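Local coordinates for protein ADP-ribosylating toxin CARDS (Mycoplasma pneumoniae, PDB 4TLV) that transfers the ADP-ribosyl group from NAD(+) to multiple target proteins in vitro and, as a virulence factor, causes vacuolization in mammalian cells, at residues 10-14 / 59-63; 15-21 / 77-81; 50-54 / 228-232; 151-157 / 170-176. All coordinates share one frame; numbering follows the deposited sequence. Where two conformers were deposited one is given.

Contact 1 (10-14 / 59-63)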
# COMPACT_ATOMS: atom_id res chain seq x y z
N VAL A 10 -8.91 -13.21 0.76
CA VAL A 10 -9.14 -11.78 0.85
C VAL A 10 -10.14 -11.56 1.99
O VAL A 10 -10.65 -12.53 2.56
CB VAL A 10 -9.65 -11.18 -0.48
CG1 VAL A 10 -8.56 -11.23 -1.55
CG2 VAL A 10 -10.92 -11.87 -0.97
N TYR A 11 -10.42 -10.31 2.34
CA TYR A 11 -11.20 -9.99 3.55
C TYR A 11 -12.18 -8.88 3.29
O TYR A 11 -11.92 -7.98 2.50
CB TYR A 11 -10.26 -9.56 4.68
CG TYR A 11 -9.28 -10.63 4.98
CD1 TYR A 11 -9.58 -11.63 5.90
CD2 TYR A 11 -8.06 -10.70 4.29
CE1 TYR A 11 -8.70 -12.65 6.14
CE2 TYR A 11 -7.18 -11.75 4.53
CZ TYR A 11 -7.51 -12.72 5.46
OH TYR A 11 -6.65 -13.76 5.73
N ARG A 12 -13.29 -8.92 4.02
CA ARG A 12 -14.32 -7.92 3.84
C ARG A 12 -15.08 -7.73 5.14
O ARG A 12 -15.51 -8.71 5.77
CB ARG A 12 -15.30 -8.37 2.75
CG ARG A 12 -16.40 -7.33 2.44
CD ARG A 12 -17.46 -7.92 1.48
NE ARG A 12 -18.68 -7.12 1.50
CZ ARG A 12 -18.86 -6.01 0.79
NH1 ARG A 12 -17.89 -5.55 -0.01
NH2 ARG A 12 -20.01 -5.35 0.89
N VAL A 13 -15.25 -6.48 5.55
CA VAL A 13 -16.06 -6.16 6.73
C VAL A 13 -17.47 -5.82 6.24
O VAL A 13 -17.64 -5.02 5.32
CB VAL A 13 -15.45 -4.96 7.51
CG1 VAL A 13 -16.39 -4.50 8.66
CG2 VAL A 13 -14.05 -5.30 8.03
N ASP A 14 -18.47 -6.44 6.85
CA ASP A 14 -19.84 -6.29 6.40
C ASP A 14 -20.73 -6.35 7.64
O ASP A 14 -20.43 -7.09 8.56
CB ASP A 14 -20.18 -7.44 5.44
CG ASP A 14 -21.36 -7.14 4.54
OD1 ASP A 14 -22.48 -6.97 5.07
OD2 ASP A 14 -21.17 -7.10 3.31
N ALA A 59 -9.01 -4.05 5.10
CA ALA A 59 -10.47 -4.24 5.04
C ALA A 59 -11.17 -3.47 6.17
O ALA A 59 -12.32 -3.05 6.01
CB ALA A 59 -10.84 -5.73 5.13
N ILE A 60 -10.51 -3.32 7.31
CA ILE A 60 -11.20 -2.78 8.49
C ILE A 60 -10.92 -1.29 8.74
O ILE A 60 -11.56 -0.66 9.59
CB ILE A 60 -10.93 -3.62 9.77
CG1 ILE A 60 -11.93 -3.24 10.88
CG2 ILE A 60 -9.53 -3.38 10.28
CD1 ILE A 60 -11.97 -4.25 12.04
N ARG A 61 -9.99 -0.72 7.98
CA ARG A 61 -9.62 0.70 8.20
C ARG A 61 -10.82 1.66 8.23
O ARG A 61 -10.91 2.52 9.12
CB ARG A 61 -8.57 1.16 7.19
CG ARG A 61 -8.15 2.66 7.30
CD ARG A 61 -7.73 3.06 8.72
NE ARG A 61 -7.47 4.50 8.76
CZ ARG A 61 -8.42 5.42 8.90
NH1 ARG A 61 -9.69 5.05 9.02
NH2 ARG A 61 -8.10 6.72 8.91
N PHE A 62 -11.75 1.53 7.27
CA PHE A 62 -12.87 2.48 7.20
C PHE A 62 -13.66 2.42 8.49
O PHE A 62 -14.25 3.41 8.93
CB PHE A 62 -13.81 2.19 6.01
CG PHE A 62 -14.75 1.03 6.26
CD1 PHE A 62 -14.33 -0.28 6.04
CD2 PHE A 62 -16.04 1.24 6.75
CE1 PHE A 62 -15.17 -1.37 6.29
CE2 PHE A 62 -16.89 0.15 7.00
CZ PHE A 62 -16.46 -1.15 6.76
N PHE A 63 -13.67 1.25 9.10
CA PHE A 63 -14.50 0.98 10.27
C PHE A 63 -13.97 1.70 11.52
O PHE A 63 -14.69 1.83 12.52
CB PHE A 63 -14.59 -0.55 10.47
CG PHE A 63 -15.71 -0.98 11.37
CD1 PHE A 63 -17.03 -0.79 11.01
CD2 PHE A 63 -15.43 -1.61 12.58
CE1 PHE A 63 -18.06 -1.21 11.83
CE2 PHE A 63 -16.46 -2.02 13.41
CZ PHE A 63 -17.77 -1.82 13.03
O HOH W 1 -14.02 -4.22 4.14

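Contact 2 (15-21 / 77-81)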
# COMPACT_ATOMS: atom_id res chain seq x y z
N LEU A 15 -21.79 -5.56 7.68
CA LEU A 15 -22.66 -5.55 8.86
C LEU A 15 -23.60 -6.75 8.92
O LEU A 15 -24.15 -7.07 9.97
CB LEU A 15 -23.43 -4.22 8.96
CG LEU A 15 -22.63 -3.12 9.68
CD1 LEU A 15 -21.39 -2.74 8.89
CD2 LEU A 15 -23.48 -1.90 9.97
N ARG A 16 -23.76 -7.45 7.80
CA ARG A 16 -24.59 -8.65 7.79
C ARG A 16 -23.94 -9.77 8.60
O ARG A 16 -22.72 -9.95 8.56
CB ARG A 16 -24.86 -9.12 6.36
CG ARG A 16 -25.60 -8.11 5.52
CD ARG A 16 -25.86 -8.65 4.13
NE ARG A 16 -26.35 -7.60 3.23
CZ ARG A 16 -27.64 -7.37 3.00
NH1 ARG A 16 -28.56 -8.11 3.60
NH2 ARG A 16 -28.00 -6.39 2.18
N SER A 17 -24.76 -10.52 9.33
CA SER A 17 -24.29 -11.56 10.24
C SER A 17 -23.86 -12.84 9.53
O SER A 17 -24.26 -13.10 8.40
CB SER A 17 -25.40 -11.90 11.24
OG SER A 17 -26.48 -12.52 10.56
N PRO A 18 -23.03 -13.64 10.19
CA PRO A 18 -22.59 -14.89 9.55
C PRO A 18 -23.76 -15.80 9.20
O PRO A 18 -23.68 -16.54 8.21
CB PRO A 18 -21.68 -15.52 10.61
CG PRO A 18 -21.12 -14.34 11.33
CD PRO A 18 -22.26 -13.36 11.42
N GLU A 19 -24.84 -15.75 9.97
CA GLU A 19 -25.97 -16.59 9.65
C GLU A 19 -26.40 -16.35 8.20
O GLU A 19 -26.67 -17.29 7.46
CB GLU A 19 -27.14 -16.35 10.61
CG GLU A 19 -28.35 -17.23 10.31
CD GLU A 19 -29.60 -16.78 11.05
OE1 GLU A 19 -29.48 -15.95 11.98
OE2 GLU A 19 -30.71 -17.27 10.71
N GLU A 20 -26.45 -15.08 7.80
CA GLU A 20 -26.84 -14.76 6.43
C GLU A 20 -25.72 -15.04 5.40
O GLU A 20 -25.95 -15.69 4.38
CB GLU A 20 -27.25 -13.30 6.32
CG GLU A 20 -27.81 -12.94 4.95
CD GLU A 20 -28.12 -11.45 4.82
OE1 GLU A 20 -28.22 -10.75 5.86
OE2 GLU A 20 -28.27 -10.99 3.67
N ILE A 21 -24.53 -14.51 5.67
CA ILE A 21 -23.41 -14.61 4.73
C ILE A 21 -22.95 -16.06 4.52
O ILE A 21 -22.67 -16.46 3.39
CB ILE A 21 -22.22 -13.76 5.20
CG1 ILE A 21 -22.63 -12.29 5.37
CG2 ILE A 21 -21.01 -13.92 4.25
CD1 ILE A 21 -23.26 -11.66 4.12
N ARG A 77 -20.49 -2.23 15.62
CA ARG A 77 -20.13 -3.64 15.47
C ARG A 77 -20.40 -4.15 14.05
O ARG A 77 -21.33 -3.69 13.39
CB ARG A 77 -20.94 -4.52 16.43
CG ARG A 77 -20.50 -4.47 17.88
CD ARG A 77 -21.23 -5.53 18.71
NE ARG A 77 -20.73 -5.60 20.08
CZ ARG A 77 -21.49 -5.58 21.17
NH1 ARG A 77 -22.81 -5.50 21.06
NH2 ARG A 77 -20.93 -5.63 22.37
N ALA A 78 -19.61 -5.12 13.60
CA ALA A 78 -19.74 -5.68 12.25
C ALA A 78 -18.99 -7.00 12.24
O ALA A 78 -18.57 -7.46 13.30
CB ALA A 78 -19.13 -4.72 11.21
N TYR A 79 -18.85 -7.61 11.07
CA TYR A 79 -18.13 -8.88 10.97
C TYR A 79 -17.04 -8.80 9.93
O TYR A 79 -17.24 -8.24 8.87
CB TYR A 79 -19.07 -10.02 10.64
CG TYR A 79 -20.08 -10.21 11.74
CD1 TYR A 79 -19.78 -11.00 12.83
CD2 TYR A 79 -21.30 -9.56 11.70
CE1 TYR A 79 -20.68 -11.17 13.86
CE2 TYR A 79 -22.21 -9.71 12.73
CZ TYR A 79 -21.89 -10.52 13.80
OH TYR A 79 -22.80 -10.68 14.83
N LEU A 80 -15.88 -9.36 10.26
CA LEU A 80 -14.80 -9.50 9.30
C LEU A 80 -14.91 -10.88 8.70
O LEU A 80 -14.90 -11.88 9.43
CB LEU A 80 -13.46 -9.37 10.00
CG LEU A 80 -12.21 -9.71 9.17
CD1 LEU A 80 -11.99 -8.64 8.10
CD2 LEU A 80 -11.01 -9.80 10.09
N TYR A 81 -15.03 -10.95 7.38
CA TYR A 81 -15.10 -12.23 6.69
C TYR A 81 -13.82 -12.56 5.95
O TYR A 81 -13.26 -11.70 5.26
CB TYR A 81 -16.25 -12.21 5.70
CG TYR A 81 -17.58 -12.15 6.39
CD1 TYR A 81 -18.15 -13.29 6.94
CD2 TYR A 81 -18.25 -10.94 6.52
CE1 TYR A 81 -19.36 -13.24 7.58
CE2 TYR A 81 -19.47 -10.88 7.18
CZ TYR A 81 -20.02 -12.03 7.69
OH TYR A 81 -21.23 -12.00 8.35
O HOH W 2 -23.62 -5.96 12.40

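Contact 3 (50-54 / 228-232)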
# COMPACT_ATOMS: atom_id res chain seq x y z
N ILE A 50 -17.89 -6.60 -6.39
CA ILE A 50 -17.91 -6.61 -4.92
C ILE A 50 -16.50 -6.42 -4.37
O ILE A 50 -15.57 -7.12 -4.78
CB ILE A 50 -18.50 -7.90 -4.37
CG1 ILE A 50 -19.95 -8.07 -4.82
CG2 ILE A 50 -18.45 -7.92 -2.83
CD1 ILE A 50 -20.54 -9.43 -4.43
N SER A 51 -16.33 -5.50 -3.43
CA SER A 51 -14.99 -5.18 -2.91
C SER A 51 -14.55 -6.07 -1.76
O SER A 51 -15.33 -6.44 -0.88
CB SER A 51 -14.93 -3.72 -2.46
OG SER A 51 -15.93 -3.49 -1.47
N THR A 52 -13.26 -6.41 -1.78
CA THR A 52 -12.60 -7.11 -0.69
C THR A 52 -11.19 -6.55 -0.63
O THR A 52 -10.75 -5.81 -1.51
CB THR A 52 -12.48 -8.64 -0.95
OG1 THR A 52 -11.54 -8.86 -2.02
CG2 THR A 52 -13.83 -9.28 -1.31
N SER A 53 -10.46 -6.90 0.42
CA SER A 53 -9.11 -6.39 0.60
C SER A 53 -8.12 -7.55 0.80
O SER A 53 -8.48 -8.61 1.31
CB SER A 53 -9.08 -5.45 1.81
OG SER A 53 -7.76 -5.03 2.08
N GLU A 54 -6.88 -7.36 0.38
CA GLU A 54 -5.87 -8.40 0.53
C GLU A 54 -5.50 -8.65 2.00
O GLU A 54 -4.99 -9.71 2.33
CB GLU A 54 -4.62 -8.03 -0.29
CG GLU A 54 -3.77 -9.23 -0.70
CD GLU A 54 -2.63 -8.82 -1.63
OE1 GLU A 54 -2.91 -8.38 -2.77
OE2 GLU A 54 -1.46 -8.92 -1.22
N LEU A 228 -16.93 4.19 -1.45
CA LEU A 228 -18.19 3.81 -0.82
C LEU A 228 -18.41 2.29 -0.80
O LEU A 228 -19.15 1.78 0.04
CB LEU A 228 -19.36 4.55 -1.49
CG LEU A 228 -19.55 6.01 -1.06
CD1 LEU A 228 -18.31 6.89 -1.32
CD2 LEU A 228 -20.79 6.60 -1.73
N SER A 229 -17.77 1.56 -1.70
CA SER A 229 -17.96 0.14 -1.74
C SER A 229 -17.34 -0.46 -0.36
O SER A 229 -17.80 -1.48 0.14
CB SER A 229 -17.33 -0.56 -2.95
OG SER A 229 -15.94 -0.29 -3.01
N PHE A 230 -16.32 0.20 0.19
CA PHE A 230 -15.76 -0.17 1.49
C PHE A 230 -16.59 0.42 2.65
O PHE A 230 -16.97 -0.29 3.59
CB PHE A 230 -14.29 0.29 1.62
CG PHE A 230 -13.30 -0.65 0.97
CD1 PHE A 230 -13.22 -0.76 -0.42
CD2 PHE A 230 -12.45 -1.42 1.73
CE1 PHE A 230 -12.32 -1.64 -1.03
CE2 PHE A 230 -11.53 -2.30 1.13
CZ PHE A 230 -11.48 -2.42 -0.25
N ALA A 231 -16.86 1.72 2.58
CA ALA A 231 -17.48 2.44 3.72
C ALA A 231 -18.99 2.20 3.88
O ALA A 231 -19.55 2.44 4.96
CB ALA A 231 -17.21 3.92 3.62
N CYS A 232 -19.65 1.76 2.81
CA CYS A 232 -21.10 1.50 2.85
C CYS A 232 -21.36 0.07 2.39
O CYS A 232 -21.99 -0.14 1.36
CB CYS A 232 -21.84 2.46 1.92
SG CYS A 232 -21.25 4.16 1.86

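Contact 4 (151-157 / 170-176)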
# COMPACT_ATOMS: atom_id res chain seq x y z
N LEU A 151 -16.31 -11.29 14.92
CA LEU A 151 -16.98 -10.07 15.34
C LEU A 151 -15.94 -8.96 15.48
O LEU A 151 -14.90 -9.17 16.09
CB LEU A 151 -17.69 -10.29 16.68
CG LEU A 151 -18.31 -9.04 17.30
CD1 LEU A 151 -19.43 -8.48 16.43
CD2 LEU A 151 -18.81 -9.34 18.71
N VAL A 152 -16.20 -7.80 14.90
CA VAL A 152 -15.26 -6.69 15.09
C VAL A 152 -16.02 -5.52 15.66
O VAL A 152 -17.22 -5.38 15.45
CB VAL A 152 -14.57 -6.26 13.78
CG1 VAL A 152 -13.85 -7.44 13.15
CG2 VAL A 152 -15.58 -5.68 12.81
N ASP A 153 -15.32 -4.68 16.42
CA ASP A 153 -15.95 -3.48 16.95
C ASP A 153 -14.99 -2.29 16.89
O ASP A 153 -13.77 -2.46 16.74
CB ASP A 153 -16.50 -3.71 18.36
CG ASP A 153 -15.42 -4.08 19.37
OD1 ASP A 153 -14.24 -3.78 19.12
OD2 ASP A 153 -15.76 -4.64 20.43
N ALA A 154 -15.55 -1.10 16.96
CA ALA A 154 -14.75 0.11 17.00
C ALA A 154 -14.93 0.69 18.39
O ALA A 154 -16.06 0.83 18.85
CB ALA A 154 -15.23 1.09 15.95
N VAL A 155 -13.83 1.03 19.05
CA VAL A 155 -13.88 1.62 20.38
C VAL A 155 -12.95 2.83 20.50
O VAL A 155 -11.90 2.89 19.86
CB VAL A 155 -13.50 0.57 21.44
CG1 VAL A 155 -14.51 -0.56 21.45
CG2 VAL A 155 -12.11 0.03 21.16
N PRO A 156 -13.33 3.81 21.34
CA PRO A 156 -12.47 4.98 21.49
C PRO A 156 -11.15 4.64 22.19
O PRO A 156 -11.12 3.79 23.08
CB PRO A 156 -13.29 5.93 22.39
CG PRO A 156 -14.35 5.07 23.03
CD PRO A 156 -14.58 3.88 22.13
N VAL A 157 -10.09 5.32 21.80
CA VAL A 157 -8.80 5.23 22.47
C VAL A 157 -8.79 6.06 23.76
O VAL A 157 -9.18 7.23 23.75
CB VAL A 157 -7.67 5.70 21.53
CG1 VAL A 157 -6.31 5.67 22.25
CG2 VAL A 157 -7.64 4.82 20.26
N VAL A 170 -11.12 9.96 18.77
CA VAL A 170 -10.20 8.96 18.22
C VAL A 170 -10.68 7.55 18.52
O VAL A 170 -10.85 7.18 19.68
CB VAL A 170 -8.78 9.15 18.79
CG1 VAL A 170 -7.83 8.09 18.24
CG2 VAL A 170 -8.24 10.56 18.50
N GLU A 171 -10.86 6.77 17.46
CA GLU A 171 -11.32 5.40 17.58
C GLU A 171 -10.28 4.44 17.04
O GLU A 171 -9.47 4.79 16.18
CB GLU A 171 -12.59 5.19 16.74
CG GLU A 171 -13.74 6.09 17.12
CD GLU A 171 -14.52 5.58 18.31
OE1 GLU A 171 -14.75 4.36 18.41
OE2 GLU A 171 -14.92 6.42 19.14
N THR A 172 -10.33 3.20 17.52
CA THR A 172 -9.58 2.13 16.89
C THR A 172 -10.53 0.94 16.73
O THR A 172 -11.70 1.02 17.10
CB THR A 172 -8.29 1.79 17.68
OG1 THR A 172 -7.47 0.92 16.90
CG2 THR A 172 -8.59 1.14 19.03
N THR A 173 -10.06 -0.14 16.13
CA THR A 173 -10.90 -1.30 15.90
C THR A 173 -10.32 -2.48 16.63
O THR A 173 -9.14 -2.50 16.97
CB THR A 173 -11.02 -1.62 14.40
OG1 THR A 173 -9.70 -1.80 13.86
CG2 THR A 173 -11.69 -0.46 13.67
N ARG A 174 -11.16 -3.47 16.89
CA ARG A 174 -10.71 -4.70 17.51
C ARG A 174 -11.29 -5.89 16.77
O ARG A 174 -12.46 -5.89 16.39
CB ARG A 174 -11.13 -4.74 18.99
CG ARG A 174 -10.51 -3.64 19.84
CD ARG A 174 -10.86 -3.86 21.30
NE ARG A 174 -12.29 -4.08 21.45
CZ ARG A 174 -12.86 -4.49 22.58
NH1 ARG A 174 -12.12 -4.72 23.66
NH2 ARG A 174 -14.18 -4.67 22.63
N ILE A 175 -10.46 -6.90 16.54
CA ILE A 175 -10.96 -8.16 16.01
C ILE A 175 -11.14 -9.14 17.17
O ILE A 175 -10.17 -9.61 17.77
CB ILE A 175 -10.03 -8.72 14.93
CG1 ILE A 175 -9.80 -7.67 13.84
CG2 ILE A 175 -10.61 -10.02 14.34
CD1 ILE A 175 -8.79 -8.08 12.79
N ASN A 176 -12.38 -9.43 17.50
CA ASN A 176 -12.66 -10.27 18.66
C ASN A 176 -12.61 -11.78 18.38
O ASN A 176 -13.13 -12.25 17.37
CB ASN A 176 -14.02 -9.87 19.23
CG ASN A 176 -14.06 -8.41 19.62
OD1 ASN A 176 -13.28 -7.96 20.46
ND2 ASN A 176 -14.96 -7.64 18.99
O HOH W 3 -15.43 -13.36 16.81
O HOH W 4 -10.72 8.62 22.19

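Contact 1 (10-14 / 59-63)
V13 reaches across from strand 9-14 and lays both its methyls onto A59, I60 and the two phenylalanines F62 and F63. CG2 does the deeper work: it sits 3.5 Å from A59 O and 3.9 Å from I60 CB. The other branch goes to the phenylalanines. With CG1 anti to the backbone N (chi1 173°), V13 turns that methyl toward F62 CZ and, more distantly, F63 CD1, while V13 CB lies 3.8 Å from F62 CE1, at the edge of the ring and near its plane. F62 in turn has F63 CB over the centre of one face. Earlier on the strand, Y11 is met by the methyl of A59, whose CB is 3.6 Å from Y11 O and close to Y11 CB.

A single water bridges the backbones, accepting from V13 N at 2.9 Å and donating to A59 O at 2.8 Å, so these two atoms, which do not bond each other, each gain a partner. R12 points the other way, its NE and NH2 both on D14 OD2, and NH1 bound to S51 O. This is helix-on-sheet packing: the short helix 56-60 packs on strand 9-14 of the mART domain's antiparallel sheet, the strand that also bonds S53 of strand 49-53.

Contact 2 (15-21 / 77-81)
Segment 15-21 follows directly on strand 9-14, passes L15 4.5 Å from A78 between CA atoms, and turns at S17, the N-cap residue, into a helix that begins beside the aromatic side of strand 76-84. Y79 and Y81 carry the contact. P18 stands over Y79: its CD lies 3.5 Å from the ring centroid and only 6° off the ring normal, a CH-pi contact almost exactly over the centre, with the two side chains crossing at about a right angle. S17 CA meets the same ring at CE2.

Y81 is held differently. Its OH donates to R16 O at 2.5 Å, a short bond, with the donor tilted 30° from the carbonyl plane. I21 covers one face of the ring: CG2 is 4.0 Å from the centroid and offset toward the rim, while CG1 packs against CZ at 3.5 Å. With CG1 anti to the carbonyl carbon (chi1 -57°) and CG2 anti to the backbone N, both branches of I21 reach this ring. The phenol is therefore fixed at its hydroxyl and covered on a face.

At the exposed end, L15 CD1 rests 3.8 Å from A78 CB. F26 meets the Y81 ring edge-to-face, and A149 of strand 146-156 touches both P18 and Y81, so the start of helix 18-24 packs on Y79 and Y81 of strand 76-84 while that strand pairs with 9-14 and 146-156.

Contact 3 (50-54 / 228-232)
F230 starts from the short helix 228-231, and its CB does not aim straight at strand 49-53; the ring makes up the distance. With CG anti to its own carbonyl carbon (chi1 -82°), the ring swings over to the strand. CD1 comes within 4.0 Å of S51 CB. One atom further, CE1 is 3.6 Å from that same S51 CB, which approaches the ring obliquely. CZ, at the far end, lies 3.7 Å from T52 O, and CE2 meets S53 CB at 4.0 Å, here at the ring edge and near its plane. One phenyl thus spans three consecutive strand residues, with Q132 and E134 touching it as well.

Next to the ring, two serines face each other. S51 OG comes 3.2 Å from the backbone oxygen S229 O, a weak bond, and not a settled one, because the proton has another acceptor within reach. The hydroxyl of S53 goes to Q132 O, and T52 OG1 to W135 O, so these hydroxyls are satisfied by backbone oxygens outside the contact.

C232, just after the helix, forms the disulfide with C249. The chemistry is thus mainly van der Waals, a buried aromatic ring laid on small strand residues with little polar bonding, and it joins the mART domain to the region inferred to form the NAD(+)-binding pocket.

Contact 4 (151-157 / 170-176)
Placing CG between its backbone N and carbonyl carbon (chi1 62°) lets D153 present its carboxylate to R174, whose chain bends at chi3 (-50°) to bring the edge of the guanidinium up to the carboxylate. The two belong to an antiparallel beta hairpin, strands 146-156 and 168-181, and form one of its hydrogen-bonded pairs, both side chains on the face shared with V155 and T172. The grip is side-on: R174 NE donates to D153 OD1 at 3.1 Å and NH2 to D153 OD2 at 2.7 Å, each oxygen using its syn lone pair. These two bonds, one to each oxygen, hold both groups in nearly one plane, 10° apart. V155 CG2 touches R174 CD at 4.1 Å.

Main-chain bonds zip the strands together: R174 N to D153 O, T172 N to V155 O at 2.8 Å, and V157 N to V170 O beyond P156. On the other face V152 CG1 and I175 CG1 lie side by side; toward the loop end V157 CG2 packs on V170 CG1 at 3.8 Å. A glycerol, probably from the crystallisation liquor, hydrogen-bonds the hydroxyls of T172 and T173.

N176 closes the opposite end. Its N bonds L151 O at 2.9 Å, and its ND2 makes a weak bond to D153 OD2 at 3.4 Å.

All four contacts lie in the N-terminal, pertussis-toxin-S1-like part of the chain. Contacts 1, 2 and 4 share the five-stranded antiparallel sheet: strand 9-14 pairs with 76-84, which pairs with 146-156 and then 168-181. The centre of contact 1 lies about 11 Å from that of contact 2 and about 12 Å from that of contact 4, and F63 touches both. The centres of contacts 1 and 3 are about 7 Å apart, joined through Y11 O to S53 N. Along the chain, contacts 1, 2 and 3 interleave, while contact 4 is a local hairpin. Helix 228-231, from the region inferred to form the NAD(+)-binding pocket, packs back on strand 49-53 of the mART domain.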